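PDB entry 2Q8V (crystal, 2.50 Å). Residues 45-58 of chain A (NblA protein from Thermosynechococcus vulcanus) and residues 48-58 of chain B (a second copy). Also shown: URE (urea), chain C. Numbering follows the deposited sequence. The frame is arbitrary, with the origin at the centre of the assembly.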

# COMPACT_ATOMS: atom_id res chain seq x y z
N LEU A 45 -2.20 5.78 0.51
CA LEU A 45 -3.17 4.76 0.86
C LEU A 45 -2.64 3.82 1.95
O LEU A 45 -3.42 3.32 2.76
CB LEU A 45 -3.58 3.96 -0.38
CG LEU A 45 -5.06 3.88 -0.76
CD1 LEU A 45 -5.25 2.78 -1.83
CD2 LEU A 45 -5.95 3.61 0.45
N LEU A 46 -1.33 3.58 1.96
CA LEU A 46 -0.71 2.75 3.00
C LEU A 46 -0.92 3.37 4.39
O LEU A 46 -1.32 2.68 5.33
CB LEU A 46 0.78 2.55 2.73
CG LEU A 46 1.07 1.48 1.68
CD1 LEU A 46 2.50 1.56 1.21
CD2 LEU A 46 0.77 0.12 2.22
N MET A 47 -0.68 4.67 4.49
CA MET A 47 -0.91 5.39 5.73
C MET A 47 -2.37 5.41 6.12
O MET A 47 -2.68 5.30 7.31
CB MET A 47 -0.36 6.82 5.64
CG MET A 47 1.15 6.81 5.45
SD MET A 47 1.91 8.42 5.43
CE MET A 47 3.30 8.10 4.34
N MET A 48 -3.26 5.55 5.15
CA MET A 48 -4.69 5.56 5.43
C MET A 48 -5.15 4.21 6.02
O MET A 48 -5.98 4.17 6.93
CB MET A 48 -5.49 5.91 4.18
CG MET A 48 -5.43 7.39 3.78
SD MET A 48 -6.35 7.78 2.25
CE MET A 48 -8.06 7.44 2.70
N LYS A 49 -4.59 3.12 5.52
CA LYS A 49 -4.87 1.79 6.09
C LYS A 49 -4.32 1.60 7.51
O LYS A 49 -4.96 0.93 8.32
CB LYS A 49 -4.39 0.69 5.13
CG LYS A 49 -5.14 0.73 3.78
CD LYS A 49 -4.99 -0.54 2.99
CE LYS A 49 -5.90 -0.51 1.78
NZ LYS A 49 -7.32 -0.26 2.17
N ASP A 50 -3.16 2.18 7.82
CA ASP A 50 -2.66 2.14 9.20
C ASP A 50 -3.65 2.78 10.16
O ASP A 50 -3.86 2.27 11.27
CB ASP A 50 -1.33 2.87 9.35
CG ASP A 50 -0.19 2.14 8.69
OD1 ASP A 50 -0.20 0.88 8.70
OD2 ASP A 50 0.72 2.83 8.17
N ASN A 51 -4.24 3.90 9.73
CA ASN A 51 -5.25 4.59 10.50
C ASN A 51 -6.51 3.74 10.66
O ASN A 51 -7.09 3.69 11.74
CB ASN A 51 -5.57 5.95 9.89
CG ASN A 51 -4.36 6.89 9.89
OD1 ASN A 51 -3.41 6.70 10.65
ND2 ASN A 51 -4.39 7.92 9.03
N VAL A 52 -6.91 3.04 9.59
CA VAL A 52 -8.06 2.12 9.66
C VAL A 52 -7.79 1.00 10.66
O VAL A 52 -8.65 0.67 11.46
CB VAL A 52 -8.45 1.52 8.29
CG1 VAL A 52 -9.53 0.46 8.45
CG2 VAL A 52 -8.92 2.62 7.31
N ILE A 53 -6.57 0.45 10.62
CA ILE A 53 -6.14 -0.60 11.54
C ILE A 53 -6.11 -0.09 12.97
O ILE A 53 -6.51 -0.78 13.90
CB ILE A 53 -4.74 -1.17 11.13
CG1 ILE A 53 -4.85 -1.97 9.83
CG2 ILE A 53 -4.14 -2.05 12.24
CD1 ILE A 53 -3.52 -2.25 9.13
N ARG A 54 -5.62 1.13 13.16
CA ARG A 54 -5.57 1.72 14.48
C ARG A 54 -6.97 1.88 15.08
O ARG A 54 -7.17 1.65 16.27
CB ARG A 54 -4.83 3.05 14.45
CG ARG A 54 -4.60 3.65 15.83
CD ARG A 54 -3.88 5.01 15.78
NE ARG A 54 -2.50 4.91 15.27
CZ ARG A 54 -1.45 4.52 15.99
NH1 ARG A 54 -1.61 4.15 17.26
NH2 ARG A 54 -0.23 4.48 15.45
N SER A 55 -7.95 2.26 14.25
CA SER A 55 -9.31 2.43 14.75
C SER A 55 -9.98 1.13 15.11
O SER A 55 -10.70 1.07 16.09
CB SER A 55 -10.19 3.20 13.76
OG SER A 55 -9.79 4.56 13.72
N LEU A 56 -9.76 0.09 14.31
CA LEU A 56 -10.39 -1.20 14.59
C LEU A 56 -9.85 -1.75 15.88
O LEU A 56 -10.60 -2.29 16.70
CB LEU A 56 -10.21 -2.18 13.43
CG LEU A 56 -10.93 -1.71 12.16
CD1 LEU A 56 -10.66 -2.60 10.94
CD2 LEU A 56 -12.43 -1.56 12.43
N VAL A 57 -8.55 -1.58 16.09
CA VAL A 57 -7.89 -1.97 17.33
C VAL A 57 -8.31 -1.06 18.51
O VAL A 57 -8.48 -1.54 19.63
CB VAL A 57 -6.34 -2.02 17.14
CG1 VAL A 57 -5.64 -2.28 18.46
CG2 VAL A 57 -5.98 -3.08 16.11
N LYS A 58 -8.50 0.24 18.25
CA LYS A 58 -8.99 1.16 19.27
C LYS A 58 -10.32 0.65 19.82
O LYS A 58 -10.58 0.75 21.02
CB LYS A 58 -9.17 2.56 18.69
CG LYS A 58 -8.39 3.67 19.40
CD LYS A 58 -6.95 3.76 18.85
CE LYS A 58 -6.61 5.18 18.38
NZ LYS A 58 -5.67 5.92 19.29
N MET B 48 -1.70 -7.09 2.04
CA MET B 48 -1.41 -7.52 3.42
C MET B 48 -2.23 -6.74 4.46
O MET B 48 -2.92 -7.34 5.28
CB MET B 48 0.08 -7.43 3.71
CG MET B 48 0.93 -8.50 2.98
SD MET B 48 2.67 -8.05 2.83
CE MET B 48 3.24 -8.18 4.52
N LYS B 49 -2.17 -5.41 4.40
CA LYS B 49 -3.04 -4.56 5.24
C LYS B 49 -4.53 -4.81 5.03
O LYS B 49 -5.30 -4.76 5.99
CB LYS B 49 -2.74 -3.08 5.04
CG LYS B 49 -1.37 -2.64 5.53
CD LYS B 49 -1.35 -1.13 5.62
CE LYS B 49 0.05 -0.54 5.52
NZ LYS B 49 0.97 -1.15 6.46
N ASP B 50 -4.95 -5.07 3.80
CA ASP B 50 -6.33 -5.47 3.54
C ASP B 50 -6.67 -6.73 4.31
O ASP B 50 -7.73 -6.82 4.93
CB ASP B 50 -6.59 -5.68 2.05
CG ASP B 50 -7.09 -4.42 1.34
OD1 ASP B 50 -7.74 -3.57 2.00
OD2 ASP B 50 -6.84 -4.30 0.11
N ASN B 51 -5.75 -7.70 4.28
CA ASN B 51 -5.94 -8.96 5.00
C ASN B 51 -6.11 -8.77 6.51
O ASN B 51 -7.03 -9.34 7.11
CB ASN B 51 -4.79 -9.92 4.68
CG ASN B 51 -4.87 -10.42 3.24
OD1 ASN B 51 -5.94 -10.37 2.61
ND2 ASN B 51 -3.73 -10.89 2.70
N VAL B 52 -5.23 -7.96 7.11
CA VAL B 52 -5.35 -7.59 8.51
C VAL B 52 -6.73 -6.96 8.80
O VAL B 52 -7.41 -7.38 9.75
CB VAL B 52 -4.24 -6.60 8.91
CG1 VAL B 52 -4.54 -6.01 10.28
CG2 VAL B 52 -2.88 -7.28 8.88
N ILE B 53 -7.13 -5.99 7.98
CA ILE B 53 -8.40 -5.28 8.18
C ILE B 53 -9.56 -6.28 8.12
O ILE B 53 -10.51 -6.20 8.91
CB ILE B 53 -8.57 -4.11 7.15
CG1 ILE B 53 -7.59 -2.97 7.48
CG2 ILE B 53 -10.03 -3.58 7.12
CD1 ILE B 53 -7.82 -2.25 8.83
N ARG B 54 -9.44 -7.25 7.22
CA ARG B 54 -10.43 -8.32 7.05
C ARG B 54 -10.54 -9.20 8.30
O ARG B 54 -11.64 -9.62 8.67
CB ARG B 54 -10.08 -9.16 5.81
CG ARG B 54 -11.27 -9.89 5.17
CD ARG B 54 -11.07 -10.13 3.66
NE ARG B 54 -11.06 -8.87 2.89
CZ ARG B 54 -10.02 -8.38 2.20
NH1 ARG B 54 -8.86 -9.05 2.13
NH2 ARG B 54 -10.16 -7.23 1.56
N SER B 55 -9.41 -9.45 8.95
CA SER B 55 -9.38 -10.29 10.13
C SER B 55 -9.97 -9.59 11.33
O SER B 55 -10.75 -10.18 12.08
CB SER B 55 -7.96 -10.71 10.44
OG SER B 55 -7.46 -11.49 9.38
N LEU B 56 -9.59 -8.32 11.51
CA LEU B 56 -10.08 -7.52 12.62
C LEU B 56 -11.59 -7.38 12.56
O LEU B 56 -12.28 -7.46 13.58
CB LEU B 56 -9.42 -6.14 12.64
CG LEU B 56 -7.94 -6.10 13.01
CD1 LEU B 56 -7.33 -4.76 12.61
CD2 LEU B 56 -7.74 -6.36 14.50
N VAL B 57 -12.10 -7.20 11.35
CA VAL B 57 -13.52 -7.05 11.14
C VAL B 57 -14.21 -8.36 11.47
O VAL B 57 -15.24 -8.37 12.16
CB VAL B 57 -13.83 -6.59 9.68
CG1 VAL B 57 -15.31 -6.78 9.32
CG2 VAL B 57 -13.40 -5.14 9.50
N LYS B 58 -13.59 -9.45 11.01
CA LYS B 58 -14.14 -10.80 11.13
C LYS B 58 -14.37 -11.12 12.59
O LYS B 58 -15.38 -11.74 12.91
CB LYS B 58 -13.21 -11.83 10.46
CG LYS B 58 -13.46 -13.28 10.85
CD LYS B 58 -13.24 -14.23 9.68
CE LYS B 58 -13.67 -15.66 10.07
NZ LYS B 58 -14.23 -16.42 8.91
C URE C . -0.47 9.01 8.38
O URE C . 0.24 9.93 8.06
N1 URE C . -1.73 9.00 7.91
N2 URE C . 0.04 8.03 9.22

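Two copies of one helix run nearly parallel, 18° between their directions, with axes approaching to 10.1 Å and like residues in register, their CA atoms nearest each other: Lys A49 and Lys B49, Ile A53 and Ile B53, Leu A56 and Leu B56. Within each stretch, backbone hydrogen bonds run mainly from amide to the carbonyl four residues earlier, as from Lys A49 N to Leu A45 O at 3.0 Å, and none crosses; the contact is made mostly by side chains.

Two charge pairs cross reciprocally. Lys A49 NZ reaches Asp B50 OD1 at 3.3 Å, and Lys B49 NZ reaches Asp A50 OD1 at 3.2 Å; both are salt bridges whose hydrogen bonds are weak. Each aspartate's CA-to-CB bond points away, yet its carboxylate swings back to meet the ammonium. The lysine stems also serve as packing: Lys B49 sits among Leu A46, Lys A49, Asp A50 and Ile A53, its CE 3.4 Å from Leu A46 CD2.

Beyond the lysines the contact is apolar and asks for no polar partner. Ile A53 and Ile B53 are mutual knobs, with Ile A53 CG1 just 3.1 Å from Ile B53 CD1, chi2 being t in Ile A53 and m in Ile B53. The serines stay out, each bonding back to its own helix: Ser B55 OG donates to Asn B51 O at 3.2 Å, Ser A55 OG weakly to Asn A51 O at 3.5 Å. Ser B55 OG and the Asn B51 amide group are also bonded elsewhere in the structure.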